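Local structure of CSE1 (Thermus thermophilus, 4AN8) at residues A39-I45 and Q197-E201; A232-L238 and G269-A275; V399-V403 and R481-A485. The protein is the large subunit of the type I-E Cascade ribonucleoprotein complex of CRISPR immunity and takes part in selecting foreign DNA. All blocks are in the same frame, centred on the assembly; numbering follows the deposited sequence.

Contact 1 of 3, residues A39-I45 and Q197-E201; sequences AHEFARI and QNLLE
The turn A39-A43, ahead of the short strand at R44-I45, meets the start of helix 199-206: a loop-to-helix-end contact in which backbone carbonyls receive first-turn N-H groups and L199 packs against the turn. F42 O accepts from L199 N (2.8 Å, 155° at the hydrogen), whereas A39 O is reached only weakly by L200 N. L199 carries most of the apolar contact, its CB 3.4 Å from A39 O. Its CG stands anti to the backbone N (chi1 -177°), which carries the branch toward the turn: CD1 meets I45 CG1 at 4.2 Å, and CD2 lies obliquely to the F42 ring, 4.1 Å from CD2 of F42. Beside it, the methyl of A39 rests on L200 CB (3.8 Å).

N198 is the N-cap of the helix, its OD1 taking E201 N at 2.9 Å, while E201 OE1 receives Q197 N from above the carboxylate plane. The same N198 packs CB on F42 O (3.1 Å), and its CA makes a CA-H...O contact with A43 O (3.3 Å). F42 and I45 also lean on V21 of strand 19-23, and H57 of helix 50-67 touches both I45 and L199.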
ATOM      1  N   ALA A  39      19.170  -3.103 -11.490  1.00 30.74           N
ATOM      2  CA  ALA A  39      17.928  -3.623 -10.912  1.00 30.74           C
ATOM      3  C   ALA A  39      17.769  -5.133 -11.082  1.00 30.74           C
ATOM      4  O   ALA A  39      17.300  -5.820 -10.169  1.00 30.74           O
ATOM      5  CB  ALA A  39      16.728  -2.901 -11.487  1.00 18.37           C
ATOM      6  N   HIS A  40      18.174  -5.647 -12.241  1.00 30.79           N
ATOM      7  CA  HIS A  40      17.998  -7.065 -12.552  1.00 30.79           C
ATOM      8  C   HIS A  40      18.723  -7.987 -11.571  1.00 30.79           C
ATOM      9  O   HIS A  40      18.350  -9.139 -11.417  1.00 30.79           O
ATOM     10  CB  HIS A  40      18.459  -7.364 -13.983  1.00 37.27           C
ATOM     11  CG  HIS A  40      19.945  -7.297 -14.158  1.00 37.27           C
ATOM     12  ND1 HIS A  40      20.636  -6.104 -14.226  1.00 37.27           N
ATOM     13  CD2 HIS A  40      20.872  -8.278 -14.267  1.00 37.27           C
ATOM     14  CE1 HIS A  40      21.927  -6.354 -14.374  1.00 37.27           C
ATOM     15  NE2 HIS A  40      22.096  -7.664 -14.398  1.00 37.27           N
ATOM     16  N   GLU A  41      19.755  -7.487 -10.899  1.00 32.83           N
ATOM     17  CA  GLU A  41      20.538  -8.335  -9.997  1.00 32.83           C
ATOM     18  C   GLU A  41      19.871  -8.608  -8.644  1.00 32.83           C
ATOM     19  O   GLU A  41      20.276  -9.535  -7.946  1.00 32.83           O
ATOM     20  CB  GLU A  41      21.940  -7.751  -9.780  1.00 47.88           C
ATOM     21  CG  GLU A  41      22.759  -7.585 -11.052  1.00 47.88           C
ATOM     22  CD  GLU A  41      24.135  -6.961 -10.789  1.00 47.88           C
ATOM     23  OE1 GLU A  41      24.563  -6.945  -9.610  1.00 47.88           O
ATOM     24  OE2 GLU A  41      24.778  -6.485 -11.756  1.00 47.88           O
ATOM     25  N   PHE A  42      18.866  -7.810  -8.265  1.00 25.09           N
ATOM     26  CA  PHE A  42      18.218  -7.975  -6.944  1.00 25.09           C
ATOM     27  C   PHE A  42      16.842  -8.615  -7.017  1.00 25.09           C
ATOM     28  O   PHE A  42      16.040  -8.294  -7.894  1.00 25.09           O
ATOM     29  CB  PHE A  42      18.104  -6.638  -6.220  1.00 23.14           C
ATOM     30  CG  PHE A  42      19.296  -5.783  -6.377  1.00 23.14           C
ATOM     31  CD1 PHE A  42      20.518  -6.174  -5.837  1.00 23.14           C
ATOM     32  CD2 PHE A  42      19.226  -4.607  -7.109  1.00 23.14           C
ATOM     33  CE1 PHE A  42      21.656  -5.371  -5.990  1.00 23.14           C
ATOM     34  CE2 PHE A  42      20.357  -3.816  -7.276  1.00 23.14           C
ATOM     35  CZ  PHE A  42      21.570  -4.197  -6.707  1.00 23.14           C
ATOM     36  N   ALA A  43      16.560  -9.516  -6.089  1.00 23.68           N
ATOM     37  CA  ALA A  43      15.270 -10.193  -6.092  1.00 23.68           C
ATOM     38  C   ALA A  43      14.175  -9.171  -5.807  1.00 23.68           C
ATOM     39  O   ALA A  43      13.091  -9.210  -6.398  1.00 23.68           O
ATOM     40  CB  ALA A  43      15.239 -11.339  -5.049  1.00 15.51           C
ATOM     41  N   ARG A  44      14.466  -8.248  -4.902  1.00 23.32           N
ATOM     42  CA  ARG A  44      13.486  -7.243  -4.513  1.00 23.32           C
ATOM     43  C   ARG A  44      14.057  -6.287  -3.469  1.00 23.32           C
ATOM     44  O   ARG A  44      15.130  -6.526  -2.894  1.00 23.32           O
ATOM     45  CB  ARG A  44      12.251  -7.920  -3.923  1.00 34.88           C
ATOM     46  CG  ARG A  44      12.570  -8.774  -2.735  1.00 34.88           C
ATOM     47  CD  ARG A  44      11.319  -9.303  -2.084  1.00 34.88           C
ATOM     48  NE  ARG A  44      11.639 -10.196  -0.980  1.00 34.88           N
ATOM     49  CZ  ARG A  44      11.798 -11.514  -1.109  1.00 34.88           C
ATOM     50  NH1 ARG A  44      11.662 -12.098  -2.297  1.00 34.88           N
ATOM     51  NH2 ARG A  44      12.089 -12.250  -0.046  1.00 34.88           N
ATOM     52  N   ILE A  45      13.326  -5.202  -3.241  1.00 17.42           N
ATOM     53  CA  ILE A  45      13.562  -4.353  -2.100  1.00 17.42           C
ATOM     54  C   ILE A  45      13.029  -5.110  -0.906  1.00 17.42           C
ATOM     55  O   ILE A  45      11.907  -5.624  -0.948  1.00 17.42           O
ATOM     56  CB  ILE A  45      12.845  -3.015  -2.265  1.00 18.47           C
ATOM     57  CG1 ILE A  45      13.677  -2.111  -3.183  1.00 18.47           C
ATOM     58  CG2 ILE A  45      12.634  -2.366  -0.915  1.00 18.47           C
ATOM     59  CD1 ILE A  45      13.000  -0.867  -3.553  1.00 18.47           C
ATOM     60  N   GLN A 197      10.007 -11.032 -10.619  1.00 24.68           N
ATOM     61  CA  GLN A 197      10.969 -11.962 -10.017  1.00 24.68           C
ATOM     62  C   GLN A 197      12.284 -11.284  -9.657  1.00 24.68           C
ATOM     63  O   GLN A 197      13.123 -11.856  -8.973  1.00 24.68           O
ATOM     64  CB  GLN A 197      11.214 -13.170 -10.919  1.00 68.73           C
ATOM     65  CG  GLN A 197      10.035 -14.119 -10.979  1.00 68.73           C
ATOM     66  CD  GLN A 197      10.458 -15.575 -11.018  1.00 68.73           C
ATOM     67  OE1 GLN A 197      10.742 -16.121 -12.087  1.00 68.73           O
ATOM     68  NE2 GLN A 197      10.510 -16.210  -9.845  1.00 68.73           N
ATOM     69  N   ASN A 198      12.469 -10.064 -10.147  1.00 20.21           N
ATOM     70  CA  ASN A 198      13.571  -9.241  -9.684  1.00 20.21           C
ATOM     71  C   ASN A 198      13.104  -7.805  -9.655  1.00 20.21           C
ATOM     72  O   ASN A 198      11.995  -7.498 -10.088  1.00 20.21           O
ATOM     73  CB  ASN A 198      14.820  -9.415 -10.558  1.00 25.36           C
ATOM     74  CG  ASN A 198      14.541  -9.201 -12.028  1.00 25.36           C
ATOM     75  OD1 ASN A 198      14.006  -8.175 -12.433  1.00 25.36           O
ATOM     76  ND2 ASN A 198      14.908 -10.174 -12.840  1.00 25.36           N
ATOM     77  N   LEU A 199      13.958  -6.936  -9.141  1.00 18.00           N
ATOM     78  CA  LEU A 199      13.629  -5.539  -8.980  1.00 18.00           C
ATOM     79  C   LEU A 199      13.384  -4.875 -10.330  1.00 18.00           C
ATOM     80  O   LEU A 199      12.526  -3.992 -10.442  1.00 18.00           O
ATOM     81  CB  LEU A 199      14.754  -4.818  -8.209  1.00 14.28           C
ATOM     82  CG  LEU A 199      14.477  -3.327  -7.921  1.00 14.28           C
ATOM     83  CD1 LEU A 199      13.113  -3.126  -7.180  1.00 14.28           C
ATOM     84  CD2 LEU A 199      15.646  -2.662  -7.156  1.00 14.28           C
ATOM     85  N   LEU A 200      14.135  -5.267 -11.357  1.00 19.55           N
ATOM     86  CA  LEU A 200      13.866  -4.714 -12.683  1.00 19.55           C
ATOM     87  C   LEU A 200      12.433  -4.987 -13.099  1.00 19.55           C
ATOM     88  O   LEU A 200      11.726  -4.073 -13.530  1.00 19.55           O
ATOM     89  CB  LEU A 200      14.810  -5.275 -13.752  1.00 23.38           C
ATOM     90  CG  LEU A 200      14.461  -4.860 -15.181  1.00 23.38           C
ATOM     91  CD1 LEU A 200      14.731  -3.403 -15.350  1.00 23.38           C
ATOM     92  CD2 LEU A 200      15.299  -5.671 -16.173  1.00 23.38           C
ATOM     93  N   GLU A 201      11.991  -6.230 -12.968  1.00 19.63           N
ATOM     94  CA  GLU A 201      10.634  -6.573 -13.389  1.00 19.63           C
ATOM     95  C   GLU A 201       9.612  -5.770 -12.588  1.00 19.63           C
ATOM     96  O   GLU A 201       8.642  -5.229 -13.146  1.00 19.63           O
ATOM     97  CB  GLU A 201      10.366  -8.075 -13.248  1.00 29.54           C
ATOM     98  CG  GLU A 201      11.232  -8.922 -14.172  1.00 29.54           C
ATOM     99  CD  GLU A 201      10.973 -10.439 -14.079  1.00 29.54           C
ATOM    100  OE1 GLU A 201      10.180 -10.911 -13.235  1.00 29.54           O
ATOM    101  OE2 GLU A 201      11.590 -11.172 -14.870  1.00 29.54           O
TER

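Contact 2 of 3, residues A232-L238 and G269-A275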
ATOM      1  N   ALA A 232       1.242  28.064   6.670  1.00 26.62           N
ATOM      2  CA  ALA A 232       0.770  27.301   5.530  1.00 26.62           C
ATOM      3  C   ALA A 232       0.680  28.141   4.272  1.00 26.62           C
ATOM      4  O   ALA A 232      -0.232  27.956   3.469  1.00 26.62           O
ATOM      5  CB  ALA A 232      -0.577  26.631   5.832  1.00 27.65           C
ATOM      6  N   ARG A 233       1.656  29.014   4.052  1.00 30.16           N
ATOM      7  CA  ARG A 233       1.586  29.912   2.884  1.00 30.16           C
ATOM      8  C   ARG A 233       1.649  29.234   1.535  1.00 30.16           C
ATOM      9  O   ARG A 233       1.151  29.786   0.566  1.00 30.16           O
ATOM     10  CB  ARG A 233       2.651  31.002   2.942  1.00 21.22           C
ATOM     11  CG  ARG A 233       2.461  31.939   4.115  1.00 21.22           C
ATOM     12  CD  ARG A 233       3.759  32.677   4.380  1.00 21.22           C
ATOM     13  NE  ARG A 233       3.597  33.559   5.516  1.00 21.22           N
ATOM     14  CZ  ARG A 233       4.583  33.952   6.301  1.00 21.22           C
ATOM     15  NH1 ARG A 233       5.821  33.530   6.065  1.00 21.22           N
ATOM     16  NH2 ARG A 233       4.317  34.756   7.324  1.00 21.22           N
ATOM     17  N   THR A 234       2.268  28.055   1.456  1.00 25.94           N
ATOM     18  CA  THR A 234       2.404  27.364   0.174  1.00 25.94           C
ATOM     19  C   THR A 234       1.378  26.265   0.005  1.00 25.94           C
ATOM     20  O   THR A 234       1.305  25.352   0.810  1.00 25.94           O
ATOM     21  CB  THR A 234       3.793  26.746  -0.009  1.00 25.33           C
ATOM     22  OG1 THR A 234       4.782  27.748   0.218  1.00 25.33           O
ATOM     23  CG2 THR A 234       3.942  26.187  -1.420  1.00 25.33           C
ATOM     24  N   LYS A 235       0.597  26.346  -1.065  1.00 26.72           N
ATOM     25  CA  LYS A 235      -0.458  25.380  -1.308  1.00 26.72           C
ATOM     26  C   LYS A 235      -0.345  24.912  -2.729  1.00 26.72           C
ATOM     27  O   LYS A 235      -0.271  25.723  -3.652  1.00 26.72           O
ATOM     28  CB  LYS A 235      -1.818  26.023  -1.067  1.00 46.40           C
ATOM     29  CG  LYS A 235      -1.890  26.764   0.245  1.00 46.40           C
ATOM     30  CD  LYS A 235      -3.245  27.389   0.460  1.00 46.40           C
ATOM     31  CE  LYS A 235      -3.277  28.130   1.781  1.00 46.40           C
ATOM     32  NZ  LYS A 235      -2.197  29.188   1.829  1.00 46.40           N
ATOM     33  N   TRP A 236      -0.295  23.598  -2.913  1.00 25.06           N
ATOM     34  CA  TRP A 236      -0.147  23.034  -4.247  1.00 25.06           C
ATOM     35  C   TRP A 236      -1.308  22.109  -4.528  1.00 25.06           C
ATOM     36  O   TRP A 236      -1.696  21.314  -3.672  1.00 25.06           O
ATOM     37  CB  TRP A 236       1.122  22.195  -4.384  1.00 24.81           C
ATOM     38  CG  TRP A 236       2.405  22.916  -4.362  1.00 24.81           C
ATOM     39  CD1 TRP A 236       2.602  24.269  -4.423  1.00 24.81           C
ATOM     40  CD2 TRP A 236       3.711  22.319  -4.270  1.00 24.81           C
ATOM     41  NE1 TRP A 236       3.953  24.541  -4.376  1.00 24.81           N
ATOM     42  CE2 TRP A 236       4.651  23.367  -4.276  1.00 24.81           C
ATOM     43  CE3 TRP A 236       4.172  20.996  -4.168  1.00 24.81           C
ATOM     44  CZ2 TRP A 236       6.022  23.139  -4.187  1.00 24.81           C
ATOM     45  CZ3 TRP A 236       5.541  20.770  -4.094  1.00 24.81           C
ATOM     46  CH2 TRP A 236       6.446  21.832  -4.096  1.00 24.81           C
ATOM     47  N   PRO A 237      -1.853  22.196  -5.740  1.00 23.63           N
ATOM     48  CA  PRO A 237      -2.830  21.174  -6.112  1.00 23.63           C
ATOM     49  C   PRO A 237      -2.126  19.826  -6.071  1.00 23.63           C
ATOM     50  O   PRO A 237      -0.966  19.748  -6.432  1.00 23.63           O
ATOM     51  CB  PRO A 237      -3.253  21.573  -7.528  1.00 19.59           C
ATOM     52  CG  PRO A 237      -2.196  22.549  -8.014  1.00 19.59           C
ATOM     53  CD  PRO A 237      -1.613  23.197  -6.797  1.00 19.59           C
ATOM     54  N   LEU A 238      -2.809  18.796  -5.582  1.00 22.67           N
ATOM     55  CA  LEU A 238      -2.236  17.470  -5.413  1.00 22.67           C
ATOM     56  C   LEU A 238      -2.343  16.726  -6.729  1.00 22.67           C
ATOM     57  O   LEU A 238      -3.206  15.867  -6.918  1.00 22.67           O
ATOM     58  CB  LEU A 238      -2.996  16.730  -4.302  1.00 21.49           C
ATOM     59  CG  LEU A 238      -2.494  15.424  -3.683  1.00 21.49           C
ATOM     60  CD1 LEU A 238      -1.135  15.628  -2.980  1.00 21.49           C
ATOM     61  CD2 LEU A 238      -3.553  14.874  -2.685  1.00 21.49           C
ATOM     62  N   GLY A 269       5.236  21.730   5.782  1.00 32.79           N
ATOM     63  CA  GLY A 269       3.994  21.227   5.279  1.00 32.79           C
ATOM     64  C   GLY A 269       3.659  22.068   4.051  1.00 32.79           C
ATOM     65  O   GLY A 269       3.286  23.208   4.200  1.00 32.79           O
ATOM     66  N   VAL A 270       3.810  21.544   2.840  1.00 24.61           N
ATOM     67  CA  VAL A 270       3.063  22.119   1.722  1.00 24.61           C
ATOM     68  C   VAL A 270       1.613  21.634   1.763  1.00 24.61           C
ATOM     69  O   VAL A 270       1.338  20.437   1.871  1.00 24.61           O
ATOM     70  CB  VAL A 270       3.679  21.820   0.339  1.00 21.87           C
ATOM     71  CG1 VAL A 270       2.718  22.247  -0.775  1.00 21.87           C
ATOM     72  CG2 VAL A 270       4.983  22.538   0.181  1.00 21.87           C
ATOM     73  N   GLU A 271       0.680  22.573   1.670  1.00 28.33           N
ATOM     74  CA  GLU A 271      -0.751  22.248   1.747  1.00 28.33           C
ATOM     75  C   GLU A 271      -1.282  21.628   0.471  1.00 28.33           C
ATOM     76  O   GLU A 271      -1.195  22.233  -0.580  1.00 28.33           O
ATOM     77  CB  GLU A 271      -1.572  23.501   2.041  1.00 49.52           C
ATOM     78  CG  GLU A 271      -1.398  24.025   3.428  1.00 49.52           C
ATOM     79  CD  GLU A 271      -2.237  23.265   4.421  1.00 49.52           C
ATOM     80  OE1 GLU A 271      -3.417  23.000   4.098  1.00 49.52           O
ATOM     81  OE2 GLU A 271      -1.723  22.934   5.514  1.00 49.52           O
ATOM     82  N   PRO A 272      -1.871  20.429   0.574  1.00 29.83           N
ATOM     83  CA  PRO A 272      -2.463  19.757  -0.588  1.00 29.83           C
ATOM     84  C   PRO A 272      -3.793  20.392  -0.983  1.00 29.83           C
ATOM     85  O   PRO A 272      -4.688  20.486  -0.163  1.00 29.83           O
ATOM     86  CB  PRO A 272      -2.682  18.320  -0.083  1.00 30.81           C
ATOM     87  CG  PRO A 272      -2.896  18.485   1.405  1.00 30.81           C
ATOM     88  CD  PRO A 272      -2.008  19.641   1.815  1.00 30.81           C
ATOM     89  N   LEU A 273      -3.907  20.854  -2.216  1.00 33.53           N
ATOM     90  CA  LEU A 273      -5.185  21.332  -2.725  1.00 33.53           C
ATOM     91  C   LEU A 273      -5.853  20.232  -3.539  1.00 33.53           C
ATOM     92  O   LEU A 273      -5.170  19.444  -4.202  1.00 33.53           O
ATOM     93  CB  LEU A 273      -4.992  22.571  -3.592  1.00 30.45           C
ATOM     94  CG  LEU A 273      -4.455  23.813  -2.876  1.00 30.45           C
ATOM     95  CD1 LEU A 273      -4.327  24.995  -3.831  1.00 30.45           C
ATOM     96  CD2 LEU A 273      -5.355  24.162  -1.691  1.00 30.45           C
ATOM     97  N   GLU A 274      -7.181  20.183  -3.498  1.00 36.51           N
ATOM     98  CA  GLU A 274      -7.941  19.148  -4.204  1.00 36.51           C
ATOM     99  C   GLU A 274      -7.711  19.176  -5.715  1.00 36.51           C
ATOM    100  O   GLU A 274      -7.639  20.237  -6.321  1.00 36.51           O
ATOM    101  CB  GLU A 274      -9.440  19.243  -3.884  1.00103.07           C
ATOM    102  CG  GLU A 274      -9.774  19.054  -2.403  1.00103.07           C
ATOM    103  CD  GLU A 274     -11.246  18.733  -2.155  1.00103.07           C
ATOM    104  OE1 GLU A 274     -11.729  17.712  -2.693  1.00103.07           O
ATOM    105  OE2 GLU A 274     -11.915  19.496  -1.421  1.00103.07           O
ATOM    106  N   ALA A 275      -7.587  18.001  -6.318  1.00 28.80           N
ATOM    107  CA  ALA A 275      -7.393  17.908  -7.753  1.00 28.80           C
ATOM    108  C   ALA A 275      -7.942  16.587  -8.250  1.00 28.80           C
ATOM    109  O   ALA A 275      -8.305  15.721  -7.454  1.00 28.80           O
ATOM    110  CB  ALA A 275      -5.922  18.048  -8.107  1.00 22.03           C
TER
HETATM  111  O   HOH W   1       2.911  25.889   3.478  1.00 54.65           O
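V270 CG1 sits over one face of the W236 indole, 3.9 Å from the centroid of its five-membered ring, in a CH-pi contact on the W236 and P272 face of a short parallel strand pair. K235, W236 and P237 lie beside E271, P272 and L273 in turn. Four backbone bonds bind the strands; W236 N to E271 O (2.8 Å) and L273 N to W236 O (2.7 Å) are the middle two. A water accepts from T234 N and donates to G269 O, bridging the N-terminal ends.

The face of K235, E271, P237 and L273 is more open: K235, P237 and L273 are exposed, although E271 CG packs on A232 CB at 3.6 Å. The side chains of K235 and E271 run side by side, with K235 CG 3.7 Å from E271 CB, but their charges do not meet: K235 NZ folds back to A232 O (2.8 Å) through a bend at chi4 (58°). L273 CD1 brushes K235 CB at 3.9 Å.

W236 and V270 both touch P248, while R243 and V244 of helix 241-245 touch W236 and L238 respectively. Strand 261-273 also pairs antiparallel with strands 250-256 and 123-124, so strand 235-237 joins a mixed sheet.

Contact 3 of 3, residues V399-V403 and R481-A485; sequences VAKAV and RHLKA
The C-terminal helical bundle of Cse1 is joined here at one end, where A402 and V403 in the last turn of helix 372-403 meet A485 in the opening turns of helix 483-499. No hydrogen bond crosses the contact; it is a close apolar fit between small side chains, with longer ones around it. The methyl of A485 is its centre. A402 CB approaches it to 3.5 Å, tighter than usual van der Waals contact, and V399 CG1 and V403 CG2 reach the same methyl at 3.8 and 3.6 Å. The two alanines bring the backbones close, the CA atoms of A402 and A485 being 4.8 Å apart.

V403 uses both of its methyls. Its CG1 stands anti to the backbone N (chi1 166°) and faces R481 and H482, while CG2 meets A485 and also borders H482 ND1. R481, extended from CG to NE, carries its guanidinium past the valine so that CG1 lies over one face of it, 3.9 Å from R481 NH1. The same methyl meets the H482 imidazole at its edge, near the ring plane.

K484, bent at chi3, passes its CE 3.9 Å from A402 O. L476 of helix 453-476 touches both V399 and H482, and L423 of helix 417-426 touches V403, so further helices of the bundle reach this end. The contact buries one polar atom that has no partner in the model: ND1 of H482, 4.0 Å from V403 CG1.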
ATOM      1  N   VAL A 399     -27.913 -16.976  17.882  1.00 36.32           N
ATOM      2  CA  VAL A 399     -27.320 -17.758  18.955  1.00 36.32           C
ATOM      3  C   VAL A 399     -27.182 -16.909  20.206  1.00 36.32           C
ATOM      4  O   VAL A 399     -27.690 -17.277  21.267  1.00 36.32           O
ATOM      5  CB  VAL A 399     -25.959 -18.368  18.571  1.00 30.20           C
ATOM      6  CG1 VAL A 399     -25.191 -18.789  19.828  1.00 30.20           C
ATOM      7  CG2 VAL A 399     -26.171 -19.545  17.626  1.00 30.20           C
ATOM      8  N   ALA A 400     -26.520 -15.762  20.078  1.00 42.31           N
ATOM      9  CA  ALA A 400     -26.318 -14.881  21.222  1.00 42.31           C
ATOM     10  C   ALA A 400     -27.633 -14.557  21.928  1.00 42.31           C
ATOM     11  O   ALA A 400     -27.706 -14.590  23.150  1.00 42.31           O
ATOM     12  CB  ALA A 400     -25.620 -13.609  20.802  1.00 30.39           C
ATOM     13  N   LYS A 401     -28.673 -14.256  21.162  1.00 45.00           N
ATOM     14  CA  LYS A 401     -29.967 -13.912  21.749  1.00 45.00           C
ATOM     15  C   LYS A 401     -30.612 -15.101  22.463  1.00 45.00           C
ATOM     16  O   LYS A 401     -31.211 -14.944  23.533  1.00 45.00           O
ATOM     17  CB  LYS A 401     -30.917 -13.356  20.686  1.00102.09           C
ATOM     18  CG  LYS A 401     -30.429 -12.066  20.048  1.00102.09           C
ATOM     19  CD  LYS A 401     -31.307 -11.648  18.880  1.00102.09           C
ATOM     20  CE  LYS A 401     -32.707 -11.283  19.346  1.00102.09           C
ATOM     21  NZ  LYS A 401     -33.527 -10.699  18.245  1.00102.09           N
ATOM     22  N   ALA A 402     -30.492 -16.285  21.870  1.00 51.77           N
ATOM     23  CA  ALA A 402     -31.035 -17.491  22.475  1.00 51.77           C
ATOM     24  C   ALA A 402     -30.386 -17.746  23.832  1.00 51.77           C
ATOM     25  O   ALA A 402     -31.046 -18.162  24.782  1.00 51.77           O
ATOM     26  CB  ALA A 402     -30.833 -18.684  21.557  1.00 41.83           C
ATOM     27  N   VAL A 403     -29.091 -17.485  23.918  1.00 51.78           N
ATOM     28  CA  VAL A 403     -28.357 -17.696  25.154  1.00 51.78           C
ATOM     29  C   VAL A 403     -28.804 -16.771  26.285  1.00 51.78           C
ATOM     30  O   VAL A 403     -29.066 -17.219  27.395  1.00 51.78           O
ATOM     31  CB  VAL A 403     -26.844 -17.535  24.923  1.00 43.87           C
ATOM     32  CG1 VAL A 403     -26.099 -17.412  26.241  1.00 43.87           C
ATOM     33  CG2 VAL A 403     -26.315 -18.706  24.107  1.00 43.87           C
ATOM     34  N   ARG A 481     -26.812 -23.764  29.524  1.00 49.69           N
ATOM     35  CA  ARG A 481     -27.514 -22.574  29.029  1.00 49.69           C
ATOM     36  C   ARG A 481     -27.270 -22.325  27.533  1.00 49.69           C
ATOM     37  O   ARG A 481     -28.027 -21.614  26.881  1.00 49.69           O
ATOM     38  CB  ARG A 481     -27.141 -21.331  29.847  1.00 84.32           C
ATOM     39  CG  ARG A 481     -25.678 -20.930  29.745  1.00 84.32           C
ATOM     40  CD  ARG A 481     -25.479 -19.468  30.122  1.00 84.32           C
ATOM     41  NE  ARG A 481     -24.113 -19.017  29.862  1.00 84.32           N
ATOM     42  CZ  ARG A 481     -23.758 -17.742  29.717  1.00 84.32           C
ATOM     43  NH1 ARG A 481     -24.671 -16.780  29.803  1.00 84.32           N
ATOM     44  NH2 ARG A 481     -22.489 -17.427  29.477  1.00 84.32           N
ATOM     45  N   HIS A 482     -26.221 -22.928  26.990  1.00 46.84           N
ATOM     46  CA  HIS A 482     -25.889 -22.746  25.581  1.00 46.84           C
ATOM     47  C   HIS A 482     -26.654 -23.686  24.651  1.00 46.84           C
ATOM     48  O   HIS A 482     -26.572 -23.550  23.438  1.00 46.84           O
ATOM     49  CB  HIS A 482     -24.390 -22.937  25.362  1.00 52.87           C
ATOM     50  CG  HIS A 482     -23.536 -22.024  26.182  1.00 52.87           C
ATOM     51  ND1 HIS A 482     -23.996 -20.829  26.691  1.00 52.87           N
ATOM     52  CD2 HIS A 482     -22.244 -22.129  26.578  1.00 52.87           C
ATOM     53  CE1 HIS A 482     -23.027 -20.237  27.368  1.00 52.87           C
ATOM     54  NE2 HIS A 482     -21.954 -21.005  27.315  1.00 52.87           N
ATOM     55  N   LEU A 483     -27.404 -24.629  25.214  1.00 38.92           N
ATOM     56  CA  LEU A 483     -27.972 -25.720  24.418  1.00 38.92           C
ATOM     57  C   LEU A 483     -29.182 -25.342  23.559  1.00 38.92           C
ATOM     58  O   LEU A 483     -29.350 -25.874  22.453  1.00 38.92           O
ATOM     59  CB  LEU A 483     -28.277 -26.938  25.301  1.00 36.95           C
ATOM     60  CG  LEU A 483     -27.017 -27.542  25.931  1.00 36.95           C
ATOM     61  CD1 LEU A 483     -27.292 -28.891  26.583  1.00 36.95           C
ATOM     62  CD2 LEU A 483     -25.895 -27.660  24.877  1.00 36.95           C
ATOM     63  N   LYS A 484     -30.020 -24.432  24.042  1.00 39.78           N
ATOM     64  CA  LYS A 484     -31.145 -23.986  23.226  1.00 39.78           C
ATOM     65  C   LYS A 484     -30.652 -23.281  21.951  1.00 39.78           C
ATOM     66  O   LYS A 484     -31.139 -23.544  20.837  1.00 39.78           O
ATOM     67  CB  LYS A 484     -32.099 -23.078  24.011  1.00 86.70           C
ATOM     68  CG  LYS A 484     -33.265 -22.566  23.163  1.00 86.70           C
ATOM     69  CD  LYS A 484     -34.394 -21.974  23.999  1.00 86.70           C
ATOM     70  CE  LYS A 484     -34.088 -20.559  24.471  1.00 86.70           C
ATOM     71  NZ  LYS A 484     -35.188 -20.028  25.328  1.00 86.70           N
ATOM     72  N   ALA A 485     -29.680 -22.393  22.134  1.00 38.67           N
ATOM     73  CA  ALA A 485     -29.067 -21.658  21.044  1.00 38.67           C
ATOM     74  C   ALA A 485     -28.460 -22.634  20.073  1.00 38.67           C
ATOM     75  O   ALA A 485     -28.555 -22.469  18.859  1.00 38.67           O
ATOM     76  CB  ALA A 485     -28.001 -20.728  21.594  1.00 46.31           C
TER

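In the fold
The three contacts are separate and follow one another along the chain, each closing before the next opens. Contacts 1 and 2 are the nearer pair, with centres about 35 Å apart and nearest atoms about 22 Å apart; both belong to the mixed helix-and-strand part that precedes the helical bundle. Contact 3 lies in that bundle, its centre about 56 Å from each of the others and on the opposite side of the chain's centre from contact 1. The modes differ too: carbonyls meeting a helix start, parallel strand pairing, and apolar helix packing without hydrogen bonds. No ligand or nucleic acid takes part in these contacts in this structure of the isolated subunit.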